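Local coordinates for lysozyme M1 (Streptomyces coelicolor, PDB 1JFX), which hydrolyses the beta-1,4 linkages between N-acetylmuramic acid and N-acetylglucosamine in peptidoglycan, with both lysozyme and diacetylmuramidase activity, at residues F29-A34 with P94-I99; Q75-A80 with K128-R133; D122-Y127 with A155-F160. All blocks are in the same frame, centred on the assembly; numbering follows the deposited sequence.

How the contacts relate
The chain is the catalytic part of lysozyme M1, a family 25 beta-alpha barrel. Contact 1 opens on strand 29-36. Contact 2 opens at Q75-A80 on helix 72-81. Contact 1 then closes at P94-I99, so its loop crosses that of contact 2. Helix 113-131 follows. It opens contact 3 at D122-Y127 and closes contact 2 at K128-R133. Contact 3 closes last, at A155-F160, crossing contact 2 and following contact 1 in series. Contact 1 lies among the barrel strands; contact 2 joins two outer helices; contact 3 joins the second helix to a loop. F79 and Y127 meet where helices 72-81 and 113-131 pack, and F123 reaches from 113-131 to L97 of strand 96-98.

Contact 1: F29-A34 with P94-I99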
ATOM      1  N   PHE A  29     -10.827   5.852  -3.458  1.00  8.36           N
ATOM      2  CA  PHE A  29     -10.176   4.770  -2.736  1.00  7.01           C
ATOM      3  C   PHE A  29      -9.258   5.250  -1.623  1.00  7.15           C
ATOM      4  O   PHE A  29      -8.932   6.432  -1.530  1.00  6.74           O
ATOM      5  CB  PHE A  29      -9.362   3.912  -3.735  1.00  5.62           C
ATOM      6  CG  PHE A  29      -8.125   4.605  -4.288  1.00  7.91           C
ATOM      7  CD1 PHE A  29      -6.909   4.535  -3.608  1.00  7.61           C
ATOM      8  CD2 PHE A  29      -8.183   5.333  -5.479  1.00  7.44           C
ATOM      9  CE1 PHE A  29      -5.771   5.183  -4.105  1.00  7.51           C
ATOM     10  CE2 PHE A  29      -7.054   5.983  -5.982  1.00  7.38           C
ATOM     11  CZ  PHE A  29      -5.841   5.905  -5.288  1.00  9.12           C
ATOM     12  N   ALA A  30      -8.857   4.308  -0.776  1.00  6.07           N
ATOM     13  CA  ALA A  30      -7.941   4.606   0.305  1.00  6.82           C
ATOM     14  C   ALA A  30      -7.210   3.364   0.795  1.00  6.86           C
ATOM     15  O   ALA A  30      -7.755   2.264   0.774  1.00  8.01           O
ATOM     16  CB  ALA A  30      -8.693   5.246   1.486  1.00 10.03           C
ATOM     17  N   TYR A  31      -5.959   3.555   1.203  1.00  6.60           N
ATOM     18  CA  TYR A  31      -5.197   2.490   1.840  1.00  6.56           C
ATOM     19  C   TYR A  31      -5.031   2.978   3.276  1.00  7.02           C
ATOM     20  O   TYR A  31      -4.786   4.160   3.522  1.00  7.27           O
ATOM     21  CB  TYR A  31      -3.859   2.244   1.150  1.00  7.50           C
ATOM     22  CG  TYR A  31      -3.985   1.151   0.107  1.00  6.43           C
ATOM     23  CD1 TYR A  31      -4.249  -0.176   0.481  1.00  4.96           C
ATOM     24  CD2 TYR A  31      -3.854   1.439  -1.255  1.00  5.70           C
ATOM     25  CE1 TYR A  31      -4.373  -1.189  -0.478  1.00  4.69           C
ATOM     26  CE2 TYR A  31      -3.977   0.433  -2.213  1.00  5.79           C
ATOM     27  CZ  TYR A  31      -4.233  -0.875  -1.822  1.00  5.61           C
ATOM     28  OH  TYR A  31      -4.323  -1.865  -2.774  1.00  5.76           O
ATOM     29  N   ILE A  32      -5.195   2.051   4.216  1.00  6.58           N
ATOM     30  CA  ILE A  32      -5.175   2.338   5.651  1.00  5.51           C
ATOM     31  C   ILE A  32      -4.121   1.494   6.374  1.00  5.45           C
ATOM     32  O   ILE A  32      -4.084   0.277   6.209  1.00  6.42           O
ATOM     33  CB  ILE A  32      -6.572   2.001   6.226  1.00  6.99           C
ATOM     34  CG1 ILE A  32      -7.626   2.842   5.497  1.00  7.85           C
ATOM     35  CG2 ILE A  32      -6.610   2.214   7.749  1.00  6.12           C
ATOM     36  CD1 ILE A  32      -9.056   2.275   5.593  1.00  7.01           C
ATOM     37  N   LYS A  33      -3.276   2.121   7.186  1.00  5.25           N
ATOM     38  CA  LYS A  33      -2.258   1.340   7.872  1.00  5.69           C
ATOM     39  C   LYS A  33      -2.882   0.389   8.885  1.00  6.16           C
ATOM     40  O   LYS A  33      -3.733   0.783   9.685  1.00  6.34           O
ATOM     41  CB  LYS A  33      -1.269   2.247   8.586  1.00  5.54           C
ATOM     42  CG  LYS A  33      -0.077   1.477   9.171  1.00  6.48           C
ATOM     43  CD  LYS A  33       1.012   2.426   9.626  1.00 10.89           C
ATOM     44  CE  LYS A  33       2.217   1.662  10.140  1.00 13.25           C
ATOM     45  NZ  LYS A  33       3.364   2.609  10.317  1.00 16.29           N
ATOM     46  N   ALA A  34      -2.436  -0.862   8.833  1.00  6.79           N
ATOM     47  CA  ALA A  34      -2.914  -1.884   9.740  1.00  7.00           C
ATOM     48  C   ALA A  34      -1.841  -2.336  10.713  1.00  9.24           C
ATOM     49  O   ALA A  34      -1.975  -2.165  11.920  1.00 12.18           O
ATOM     50  CB  ALA A  34      -3.425  -3.084   8.953  1.00  8.71           C
ATOM     51  N   PRO A  94      -6.638  -5.259  -2.677  1.00  6.70           N
ATOM     52  CA  PRO A  94      -5.667  -6.253  -2.225  1.00  6.13           C
ATOM     53  C   PRO A  94      -4.706  -5.511  -1.276  1.00  6.22           C
ATOM     54  O   PRO A  94      -4.459  -4.310  -1.448  1.00  6.69           O
ATOM     55  CB  PRO A  94      -4.985  -6.702  -3.524  1.00  5.12           C
ATOM     56  CG  PRO A  94      -5.161  -5.523  -4.454  1.00  6.08           C
ATOM     57  CD  PRO A  94      -6.556  -5.046  -4.134  1.00  7.21           C
ATOM     58  N   GLY A  95      -4.187  -6.221  -0.280  1.00  6.44           N
ATOM     59  CA  GLY A  95      -3.278  -5.615   0.682  1.00  6.06           C
ATOM     60  C   GLY A  95      -1.988  -5.091   0.090  1.00  7.11           C
ATOM     61  O   GLY A  95      -1.575  -5.496  -0.992  1.00  7.15           O
ATOM     62  N   VAL A  96      -1.345  -4.204   0.840  1.00  6.13           N
ATOM     63  CA  VAL A  96      -0.107  -3.563   0.429  1.00  6.90           C
ATOM     64  C   VAL A  96       1.074  -3.874   1.324  1.00  6.27           C
ATOM     65  O   VAL A  96       0.947  -3.868   2.545  1.00  7.14           O
ATOM     66  CB  VAL A  96      -0.285  -2.025   0.409  1.00  6.72           C
ATOM     67  CG1 VAL A  96       1.071  -1.308   0.359  1.00  6.98           C
ATOM     68  CG2 VAL A  96      -1.091  -1.621  -0.832  1.00  6.64           C
ATOM     69  N   LEU A  97       2.212  -4.160   0.696  1.00  6.37           N
ATOM     70  CA  LEU A  97       3.465  -4.384   1.409  1.00  5.76           C
ATOM     71  C   LEU A  97       4.196  -3.054   1.268  1.00  6.75           C
ATOM     72  O   LEU A  97       4.627  -2.702   0.178  1.00  6.51           O
ATOM     73  CB  LEU A  97       4.293  -5.498   0.752  1.00  5.65           C
ATOM     74  CG  LEU A  97       5.735  -5.594   1.279  1.00  6.77           C
ATOM     75  CD1 LEU A  97       5.740  -5.916   2.781  1.00  9.31           C
ATOM     76  CD2 LEU A  97       6.513  -6.649   0.497  1.00  7.73           C
ATOM     77  N   ASP A  98       4.294  -2.305   2.366  1.00  7.35           N
ATOM     78  CA  ASP A  98       4.974  -1.005   2.395  1.00  8.09           C
ATOM     79  C   ASP A  98       6.397  -1.346   2.835  1.00  8.75           C
ATOM     80  O   ASP A  98       6.664  -1.576   4.017  1.00  8.47           O
ATOM     81  CB  ASP A  98       4.284  -0.090   3.419  1.00  7.23           C
ATOM     82  CG  ASP A  98       4.955   1.272   3.567  1.00  8.90           C
ATOM     83  OD1 ASP A  98       6.170   1.399   3.292  1.00  8.22           O
ATOM     84  OD2 ASP A  98       4.261   2.221   3.996  1.00  8.23           O
ATOM     85  N   ILE A  99       7.307  -1.387   1.872  1.00  8.58           N
ATOM     86  CA  ILE A  99       8.686  -1.746   2.158  1.00  8.65           C
ATOM     87  C   ILE A  99       9.523  -0.558   1.671  1.00  9.03           C
ATOM     88  O   ILE A  99       9.600  -0.267   0.480  1.00  8.76           O
ATOM     89  CB  ILE A  99       9.012  -3.122   1.485  1.00 10.54           C
ATOM     90  CG1 ILE A  99      10.365  -3.625   1.976  1.00 11.53           C
ATOM     91  CG2 ILE A  99       8.852  -3.036  -0.041  1.00  9.65           C
ATOM     92  CD1 ILE A  99      10.599  -5.112   1.696  1.00 12.60           C
TER
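Strands 29-36 and 96-98 lie on either side of strand 58-64 in the barrel sheet, with Y31 CA and V96 CA 8.0 Å apart. Strand 58-64 pairs in parallel with both. The contact is therefore made by side chains. The CA-CB bonds of Y31 and V96 both point toward the other strand. One methyl of the valine, V96 CG2, lies over a face of the Y31 ring. It sits 3.5 Å from the ring centroid and 20° off the normal, a CH-pi contact. The methyl is shifted toward the rim, and its nearest ring atom is Y31 CE1 at 3.3 Å. These are interior residues of the family 25 beta-alpha barrel, a TIM-barrel relative. The phenol reaches past the valine to the backbone at the start of P94-I99. Y31 CG lies anti to the carbonyl carbon and beside the backbone N (chi1 -93°), which swings the phenol toward P94. Y31 OH donates to P94 O over 2.8 Å. The hydroxyl lies in the carbonyl plane, at a C=O...O angle of 158°. The amide N of the next residue, G95, is hydrogen-bonded to the hydroxyl of Y127. Two tyrosines thus hold the P94-G95 peptide, one at its carbonyl and one at its NH. F181 meets the Y31 ring edge-to-face. The Y31 side chain comes within about 4 Å of that of D9, a predicted active-site residue, and D98 is another.

Contact 2: Q75-A80 with K128-R133; sequences QADYFA and KARTTR
Two oxygens of D77 take hydrogens from R130 NH1. It donates to D77 OD1 over 2.8 Å, at an N-H...O angle of 164°, and this bond is part of a salt bridge. It also makes a weak bond to the backbone D77 O, 3.2 Å away. The carboxylate oxygen lies almost in the guanidinium plane. The carboxylate itself is tilted: OD1 is met on its anti side, 27° out of the carboxylate plane. The arginine chain is kinked about its CB-CG bond (chi2 -69°) and again about CG-CD, and this lays the guanidinium flat on A80 CB. That methyl lies over the centre of one guanidinium face, 3.6 Å from R130 CZ. The same methyl also touches the start of the arginine chain, with R130 CB 3.8 Å away. The other terminal nitrogen, R130 NH2, is hydrogen-bonded to S81 OG. D77 has a second partner too: its OD2 forms a salt bridge with R126, one turn earlier on helix 113-131. The contact thus joins two neighbouring outer helices of the barrel, near the C-terminal end of each. Helix 113-131 ends just beyond R130. T132 leaves the helix with a positive phi, and T131 makes an ST turn in which its OG1 accepts from R133 N at 3.0 Å. K128 NZ reaches forward to T132 O, from above the carbonyl plane, and also bridges to D134. R130 lies at the surface and also touches a neighbouring molecule in the crystal. D77, held by an arginine at each carboxylate oxygen, would be expected to stay ionised, and it links R126 and R130 of one helix to the other helix.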
ATOM      1  N   GLN A  75       5.707 -12.128   8.538  1.00  6.49           N
ATOM      2  CA  GLN A  75       5.004 -10.861   8.530  1.00  6.08           C
ATOM      3  C   GLN A  75       3.776 -10.887   7.620  1.00  6.45           C
ATOM      4  O   GLN A  75       2.811 -10.181   7.888  1.00  6.86           O
ATOM      5  CB  GLN A  75       5.953  -9.700   8.189  1.00  7.98           C
ATOM      6  CG  GLN A  75       6.669  -9.233   9.456  1.00  7.58           C
ATOM      7  CD  GLN A  75       7.724  -8.166   9.253  1.00  6.49           C
ATOM      8  OE1 GLN A  75       7.481  -7.129   8.628  1.00  8.20           O
ATOM      9  NE2 GLN A  75       8.910  -8.405   9.822  1.00  9.10           N
ATOM     10  N   ALA A  76       3.796 -11.713   6.570  1.00  6.02           N
ATOM     11  CA  ALA A  76       2.622 -11.809   5.694  1.00  5.92           C
ATOM     12  C   ALA A  76       1.469 -12.451   6.482  1.00  7.94           C
ATOM     13  O   ALA A  76       0.313 -12.022   6.360  1.00  7.87           O
ATOM     14  CB  ALA A  76       2.946 -12.653   4.422  1.00  5.30           C
ATOM     15  N   ASP A  77       1.767 -13.476   7.280  1.00  7.41           N
ATOM     16  CA  ASP A  77       0.716 -14.120   8.074  1.00  7.03           C
ATOM     17  C   ASP A  77       0.181 -13.132   9.122  1.00  6.50           C
ATOM     18  O   ASP A  77      -1.032 -13.029   9.327  1.00  7.11           O
ATOM     19  CB  ASP A  77       1.238 -15.391   8.774  1.00  6.90           C
ATOM     20  CG  ASP A  77       1.137 -16.636   7.904  1.00  8.23           C
ATOM     21  OD1 ASP A  77       0.115 -16.793   7.205  1.00  8.21           O
ATOM     22  OD2 ASP A  77       2.073 -17.479   7.922  1.00  9.53           O
ATOM     23  N   TYR A  78       1.080 -12.406   9.781  1.00  6.83           N
ATOM     24  CA  TYR A  78       0.679 -11.432  10.791  1.00  6.51           C
ATOM     25  C   TYR A  78      -0.273 -10.407  10.162  1.00  7.29           C
ATOM     26  O   TYR A  78      -1.338 -10.119  10.694  1.00  7.95           O
ATOM     27  CB  TYR A  78       1.927 -10.742  11.364  1.00  6.13           C
ATOM     28  CG  TYR A  78       1.623  -9.609  12.324  1.00  6.59           C
ATOM     29  CD1 TYR A  78       0.724  -9.778  13.374  1.00  8.83           C
ATOM     30  CD2 TYR A  78       2.225  -8.362  12.165  1.00  9.65           C
ATOM     31  CE1 TYR A  78       0.428  -8.721  14.242  1.00 10.90           C
ATOM     32  CE2 TYR A  78       1.938  -7.303  13.025  1.00 10.60           C
ATOM     33  CZ  TYR A  78       1.040  -7.489  14.058  1.00  8.90           C
ATOM     34  OH  TYR A  78       0.741  -6.443  14.916  1.00 12.47           O
ATOM     35  N   PHE A  79       0.116  -9.878   9.007  1.00  6.62           N
ATOM     36  CA  PHE A  79      -0.705  -8.910   8.284  1.00  7.61           C
ATOM     37  C   PHE A  79      -2.064  -9.501   7.885  1.00  6.97           C
ATOM     38  O   PHE A  79      -3.116  -8.899   8.119  1.00  7.87           O
ATOM     39  CB  PHE A  79       0.059  -8.458   7.033  1.00  7.29           C
ATOM     40  CG  PHE A  79      -0.703  -7.510   6.139  1.00  6.01           C
ATOM     41  CD1 PHE A  79      -1.325  -6.367   6.650  1.00  5.71           C
ATOM     42  CD2 PHE A  79      -0.720  -7.728   4.764  1.00  7.00           C
ATOM     43  CE1 PHE A  79      -1.948  -5.441   5.784  1.00  5.40           C
ATOM     44  CE2 PHE A  79      -1.328  -6.832   3.898  1.00  8.30           C
ATOM     45  CZ  PHE A  79      -1.945  -5.676   4.403  1.00  4.08           C
ATOM     46  N   ALA A  80      -2.041 -10.688   7.286  1.00  6.89           N
ATOM     47  CA  ALA A  80      -3.282 -11.323   6.839  1.00  7.31           C
ATOM     48  C   ALA A  80      -4.253 -11.622   7.981  1.00  8.24           C
ATOM     49  O   ALA A  80      -5.470 -11.667   7.765  1.00  9.30           O
ATOM     50  CB  ALA A  80      -2.958 -12.607   6.077  1.00  8.57           C
ATOM     51  N   LYS A 128      -0.365 -14.367  -0.818  1.00  7.23           N
ATOM     52  CA  LYS A 128      -1.221 -14.937  -1.856  1.00  7.91           C
ATOM     53  C   LYS A 128      -1.867 -16.229  -1.356  1.00  8.19           C
ATOM     54  O   LYS A 128      -3.040 -16.480  -1.622  1.00  8.74           O
ATOM     55  CB  LYS A 128      -0.427 -15.201  -3.141  1.00  8.00           C
ATOM     56  CG  LYS A 128      -1.316 -15.533  -4.338  1.00  9.78           C
ATOM     57  CD  LYS A 128      -0.546 -15.488  -5.651  1.00 14.36           C
ATOM     58  CE  LYS A 128      -1.485 -15.655  -6.847  1.00 20.02           C
ATOM     59  NZ  LYS A 128      -2.447 -14.516  -7.011  1.00 23.75           N
ATOM     60  N   ALA A 129      -1.105 -17.043  -0.632  1.00  7.22           N
ATOM     61  CA  ALA A 129      -1.659 -18.285  -0.097  1.00  7.92           C
ATOM     62  C   ALA A 129      -2.804 -17.944   0.864  1.00  7.72           C
ATOM     63  O   ALA A 129      -3.844 -18.615   0.893  1.00  9.11           O
ATOM     64  CB  ALA A 129      -0.572 -19.079   0.632  1.00  9.20           C
ATOM     65  N   ARG A 130      -2.630 -16.885   1.644  1.00  7.21           N
ATOM     66  CA  ARG A 130      -3.667 -16.501   2.596  1.00  6.21           C
ATOM     67  C   ARG A 130      -4.917 -15.868   1.992  1.00  7.09           C
ATOM     68  O   ARG A 130      -6.037 -16.160   2.426  1.00  8.40           O
ATOM     69  CB  ARG A 130      -3.106 -15.504   3.626  1.00  6.39           C
ATOM     70  CG  ARG A 130      -2.073 -16.066   4.610  1.00  7.38           C
ATOM     71  CD  ARG A 130      -2.710 -17.055   5.607  1.00  7.91           C
ATOM     72  NE  ARG A 130      -3.753 -16.457   6.447  1.00  7.73           N
ATOM     73  CZ  ARG A 130      -3.553 -15.861   7.615  1.00  8.20           C
ATOM     74  NH1 ARG A 130      -2.329 -15.757   8.132  1.00  8.10           N
ATOM     75  NH2 ARG A 130      -4.605 -15.371   8.284  1.00  8.66           N
ATOM     76  N   THR A 131      -4.727 -15.020   0.983  1.00  8.25           N
ATOM     77  CA  THR A 131      -5.826 -14.240   0.410  1.00  7.22           C
ATOM     78  C   THR A 131      -6.218 -14.449  -1.052  1.00  7.37           C
ATOM     79  O   THR A 131      -7.252 -13.929  -1.485  1.00  8.96           O
ATOM     80  CB  THR A 131      -5.500 -12.724   0.531  1.00  6.33           C
ATOM     81  OG1 THR A 131      -4.455 -12.408  -0.403  1.00  7.89           O
ATOM     82  CG2 THR A 131      -5.018 -12.360   1.954  1.00  6.86           C
ATOM     83  N   THR A 132      -5.386 -15.180  -1.794  1.00  8.84           N
ATOM     84  CA  THR A 132      -5.495 -15.432  -3.241  1.00  8.24           C
ATOM     85  C   THR A 132      -5.015 -14.218  -4.036  1.00  7.83           C
ATOM     86  O   THR A 132      -4.920 -14.287  -5.255  1.00  9.82           O
ATOM     87  CB  THR A 132      -6.939 -15.797  -3.778  1.00 12.33           C
ATOM     88  OG1 THR A 132      -7.763 -14.623  -3.851  1.00 12.09           O
ATOM     89  CG2 THR A 132      -7.596 -16.858  -2.901  1.00 12.08           C
ATOM     90  N   ARG A 133      -4.674 -13.126  -3.353  1.00  8.14           N
ATOM     91  CA  ARG A 133      -4.267 -11.926  -4.075  1.00  6.54           C
ATOM     92  C   ARG A 133      -2.777 -11.661  -4.155  1.00  6.76           C
ATOM     93  O   ARG A 133      -2.017 -12.037  -3.260  1.00  6.88           O
ATOM     94  CB  ARG A 133      -4.900 -10.680  -3.444  1.00  7.90           C
ATOM     95  CG  ARG A 133      -6.414 -10.707  -3.265  1.00  9.18           C
ATOM     96  CD  ARG A 133      -7.158 -10.953  -4.586  1.00  6.38           C
ATOM     97  NE  ARG A 133      -6.745 -10.075  -5.694  1.00  8.67           N
ATOM     98  CZ  ARG A 133      -7.264  -8.877  -5.964  1.00  5.96           C
ATOM     99  NH1 ARG A 133      -8.234  -8.367  -5.210  1.00  7.71           N
ATOM    100  NH2 ARG A 133      -6.824  -8.190  -7.017  1.00  9.42           N
TER

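Contact 3: D122-Y127 with A155-F160; sequences DFHARY and AAKSPF
H124 meets K157 and S158 where helix 113-131 packs against the loop leading into strand 160-163 of the beta-alpha barrel. This helix forms the beta-alpha-beta crossover between parallel strands 96-98 and 136-139. The histidine has CG anti to the backbone N (chi1 171°), which carries the ring out from the helix toward the loop. K157 lies over one ring face. Its CG lies anti to the carbonyl carbon (chi1 -72°), which lays CG and CD along that face. K157 CB is 4.0 Å from the ring centroid in a CH-pi contact, and CD lies above the rim. The lysine is extended beyond CG, and this carries NZ past the ring to the ND1 side. H124 NE2 makes a weak bond to K157 O, 3.2 Å long and bent to 129°. The stronger partner of NE2 is D134 OD1. S158 OG approaches the ring edge, 3.4 Å from H124 CD2, but its hydrogen bond goes to V135 O. H124 NE2 and S158 OG thus bind D134 and V135, just ahead of strand 136-139. At ND1, on the face covered by K157, one water lies 3.0 Å from H124 ND1 and accepts from K157 NZ at 3.1 Å.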
ATOM      1  N   ASP A 122       8.927 -14.207  -0.359  1.00  7.23           N
ATOM      2  CA  ASP A 122       8.264 -14.975   0.687  1.00  8.46           C
ATOM      3  C   ASP A 122       6.996 -14.268   1.162  1.00  8.77           C
ATOM      4  O   ASP A 122       5.964 -14.912   1.391  1.00  9.52           O
ATOM      5  CB  ASP A 122       9.205 -15.204   1.876  1.00  8.52           C
ATOM      6  CG  ASP A 122      10.303 -16.220   1.578  1.00  8.97           C
ATOM      7  OD1 ASP A 122      10.232 -16.902   0.532  1.00 10.22           O
ATOM      8  OD2 ASP A 122      11.228 -16.348   2.416  1.00 10.58           O
ATOM      9  N   PHE A 123       7.068 -12.951   1.329  1.00  7.70           N
ATOM     10  CA  PHE A 123       5.896 -12.204   1.759  1.00  6.37           C
ATOM     11  C   PHE A 123       4.812 -12.330   0.687  1.00  7.66           C
ATOM     12  O   PHE A 123       3.639 -12.574   0.989  1.00  7.21           O
ATOM     13  CB  PHE A 123       6.243 -10.724   2.004  1.00  8.13           C
ATOM     14  CG  PHE A 123       5.142  -9.939   2.682  1.00  6.79           C
ATOM     15  CD1 PHE A 123       3.997  -9.550   1.982  1.00  7.34           C
ATOM     16  CD2 PHE A 123       5.245  -9.605   4.032  1.00  6.37           C
ATOM     17  CE1 PHE A 123       2.966  -8.834   2.632  1.00  8.00           C
ATOM     18  CE2 PHE A 123       4.236  -8.892   4.685  1.00  6.21           C
ATOM     19  CZ  PHE A 123       3.089  -8.505   3.986  1.00  5.55           C
ATOM     20  N   HIS A 124       5.199 -12.179  -0.572  1.00  7.57           N
ATOM     21  CA  HIS A 124       4.228 -12.293  -1.644  1.00  6.99           C
ATOM     22  C   HIS A 124       3.600 -13.693  -1.677  1.00  6.74           C
ATOM     23  O   HIS A 124       2.384 -13.833  -1.780  1.00  7.16           O
ATOM     24  CB  HIS A 124       4.882 -11.975  -3.004  1.00  7.26           C
ATOM     25  CG  HIS A 124       3.999 -12.269  -4.177  1.00  7.12           C
ATOM     26  ND1 HIS A 124       3.778 -13.551  -4.638  1.00 11.74           N
ATOM     27  CD2 HIS A 124       3.228 -11.457  -4.942  1.00  9.21           C
ATOM     28  CE1 HIS A 124       2.905 -13.515  -5.630  1.00 11.50           C
ATOM     29  NE2 HIS A 124       2.554 -12.258  -5.833  1.00 10.04           N
ATOM     30  N   ALA A 125       4.426 -14.728  -1.571  1.00  7.43           N
ATOM     31  CA  ALA A 125       3.911 -16.091  -1.623  1.00  7.00           C
ATOM     32  C   ALA A 125       2.932 -16.376  -0.501  1.00  6.35           C
ATOM     33  O   ALA A 125       1.873 -16.966  -0.738  1.00  7.16           O
ATOM     34  CB  ALA A 125       5.048 -17.092  -1.569  1.00  8.74           C
ATOM     35  N   ARG A 126       3.269 -15.956   0.716  1.00  7.06           N
ATOM     36  CA  ARG A 126       2.387 -16.229   1.846  1.00  6.82           C
ATOM     37  C   ARG A 126       1.126 -15.376   1.803  1.00  7.44           C
ATOM     38  O   ARG A 126       0.034 -15.862   2.133  1.00  6.71           O
ATOM     39  CB  ARG A 126       3.128 -16.028   3.170  1.00  7.27           C
ATOM     40  CG  ARG A 126       2.308 -16.370   4.424  1.00  6.39           C
ATOM     41  CD  ARG A 126       1.645 -17.765   4.362  1.00  8.97           C
ATOM     42  NE  ARG A 126       2.561 -18.858   4.024  1.00  8.15           N
ATOM     43  CZ  ARG A 126       3.078 -19.720   4.901  1.00  9.08           C
ATOM     44  NH1 ARG A 126       2.797 -19.636   6.199  1.00 10.30           N
ATOM     45  NH2 ARG A 126       3.855 -20.703   4.468  1.00 10.62           N
ATOM     46  N   TYR A 127       1.254 -14.121   1.394  1.00  6.20           N
ATOM     47  CA  TYR A 127       0.068 -13.278   1.328  1.00  6.09           C
ATOM     48  C   TYR A 127      -0.902 -13.854   0.289  1.00  6.67           C
ATOM     49  O   TYR A 127      -2.121 -13.848   0.504  1.00  6.80           O
ATOM     50  CB  TYR A 127       0.436 -11.836   0.965  1.00  6.36           C
ATOM     51  CG  TYR A 127      -0.761 -10.921   1.046  1.00  6.03           C
ATOM     52  CD1 TYR A 127      -1.345 -10.616   2.282  1.00  7.27           C
ATOM     53  CD2 TYR A 127      -1.365 -10.422  -0.111  1.00  4.54           C
ATOM     54  CE1 TYR A 127      -2.513  -9.850   2.359  1.00  9.26           C
ATOM     55  CE2 TYR A 127      -2.526  -9.650  -0.044  1.00  8.06           C
ATOM     56  CZ  TYR A 127      -3.100  -9.375   1.194  1.00  5.95           C
ATOM     57  OH  TYR A 127      -4.272  -8.655   1.253  1.00  7.38           O
ATOM     58  N   ALA A 155       7.949  -8.039 -11.344  1.00  8.23           N
ATOM     59  CA  ALA A 155       7.217  -7.391 -12.433  1.00  9.32           C
ATOM     60  C   ALA A 155       5.894  -8.065 -12.781  1.00  9.80           C
ATOM     61  O   ALA A 155       4.895  -7.385 -13.031  1.00 11.11           O
ATOM     62  CB  ALA A 155       8.103  -7.298 -13.686  1.00  9.66           C
ATOM     63  N   ALA A 156       5.868  -9.394 -12.783  1.00  9.62           N
ATOM     64  CA  ALA A 156       4.632 -10.096 -13.120  1.00 11.46           C
ATOM     65  C   ALA A 156       3.879 -10.579 -11.892  1.00 12.22           C
ATOM     66  O   ALA A 156       2.850 -11.240 -12.025  1.00 14.58           O
ATOM     67  CB  ALA A 156       4.931 -11.277 -14.038  1.00 13.13           C
ATOM     68  N   LYS A 157       4.374 -10.236 -10.706  1.00 10.76           N
ATOM     69  CA  LYS A 157       3.748 -10.694  -9.465  1.00 10.11           C
ATOM     70  C   LYS A 157       3.036  -9.649  -8.619  1.00 10.47           C
ATOM     71  O   LYS A 157       2.046  -9.964  -7.972  1.00 12.52           O
ATOM     72  CB  LYS A 157       4.786 -11.356  -8.564  1.00 10.45           C
ATOM     73  CG  LYS A 157       5.270 -12.720  -9.008  1.00 15.23           C
ATOM     74  CD  LYS A 157       6.242 -13.245  -7.966  1.00 14.55           C
ATOM     75  CE  LYS A 157       6.615 -14.688  -8.196  1.00 21.64           C
ATOM     76  NZ  LYS A 157       7.636 -15.101  -7.190  1.00 22.25           N
ATOM     77  N   SER A 158       3.550  -8.425  -8.591  1.00  9.20           N
ATOM     78  CA  SER A 158       2.938  -7.394  -7.760  1.00  8.82           C
ATOM     79  C   SER A 158       2.664  -6.055  -8.413  1.00  9.48           C
ATOM     80  O   SER A 158       3.540  -5.505  -9.089  1.00  9.19           O
ATOM     81  CB  SER A 158       3.830  -7.096  -6.543  1.00  8.98           C
ATOM     82  OG  SER A 158       3.837  -8.142  -5.585  1.00  9.10           O
ATOM     83  N   PRO A 159       1.448  -5.512  -8.226  1.00  8.28           N
ATOM     84  CA  PRO A 159       1.147  -4.197  -8.807  1.00  8.57           C
ATOM     85  C   PRO A 159       2.087  -3.234  -8.057  1.00  8.44           C
ATOM     86  O   PRO A 159       2.431  -3.472  -6.889  1.00  7.87           O
ATOM     87  CB  PRO A 159      -0.311  -3.962  -8.417  1.00 10.90           C
ATOM     88  CG  PRO A 159      -0.881  -5.357  -8.366  1.00  9.94           C
ATOM     89  CD  PRO A 159       0.218  -6.175  -7.731  1.00  7.39           C
ATOM     90  N   PHE A 160       2.480  -2.140  -8.703  1.00  6.97           N
ATOM     91  CA  PHE A 160       3.414  -1.193  -8.101  1.00  6.61           C
ATOM     92  C   PHE A 160       2.765   0.111  -7.643  1.00  5.73           C
ATOM     93  O   PHE A 160       2.091   0.785  -8.419  1.00  6.67           O
ATOM     94  CB  PHE A 160       4.522  -0.920  -9.146  1.00  5.25           C
ATOM     95  CG  PHE A 160       5.594   0.053  -8.713  1.00  7.80           C
ATOM     96  CD1 PHE A 160       6.225  -0.068  -7.478  1.00  8.78           C
ATOM     97  CD2 PHE A 160       6.033   1.039  -9.597  1.00 10.14           C
ATOM     98  CE1 PHE A 160       7.286   0.783  -7.135  1.00 10.36           C
ATOM     99  CE2 PHE A 160       7.096   1.895  -9.264  1.00  9.06           C
ATOM    100  CZ  PHE A 160       7.721   1.764  -8.034  1.00  8.78           C
TER
HETATM  101  O   HOH W   1       6.225 -15.290  -4.467  1.00 15.17           O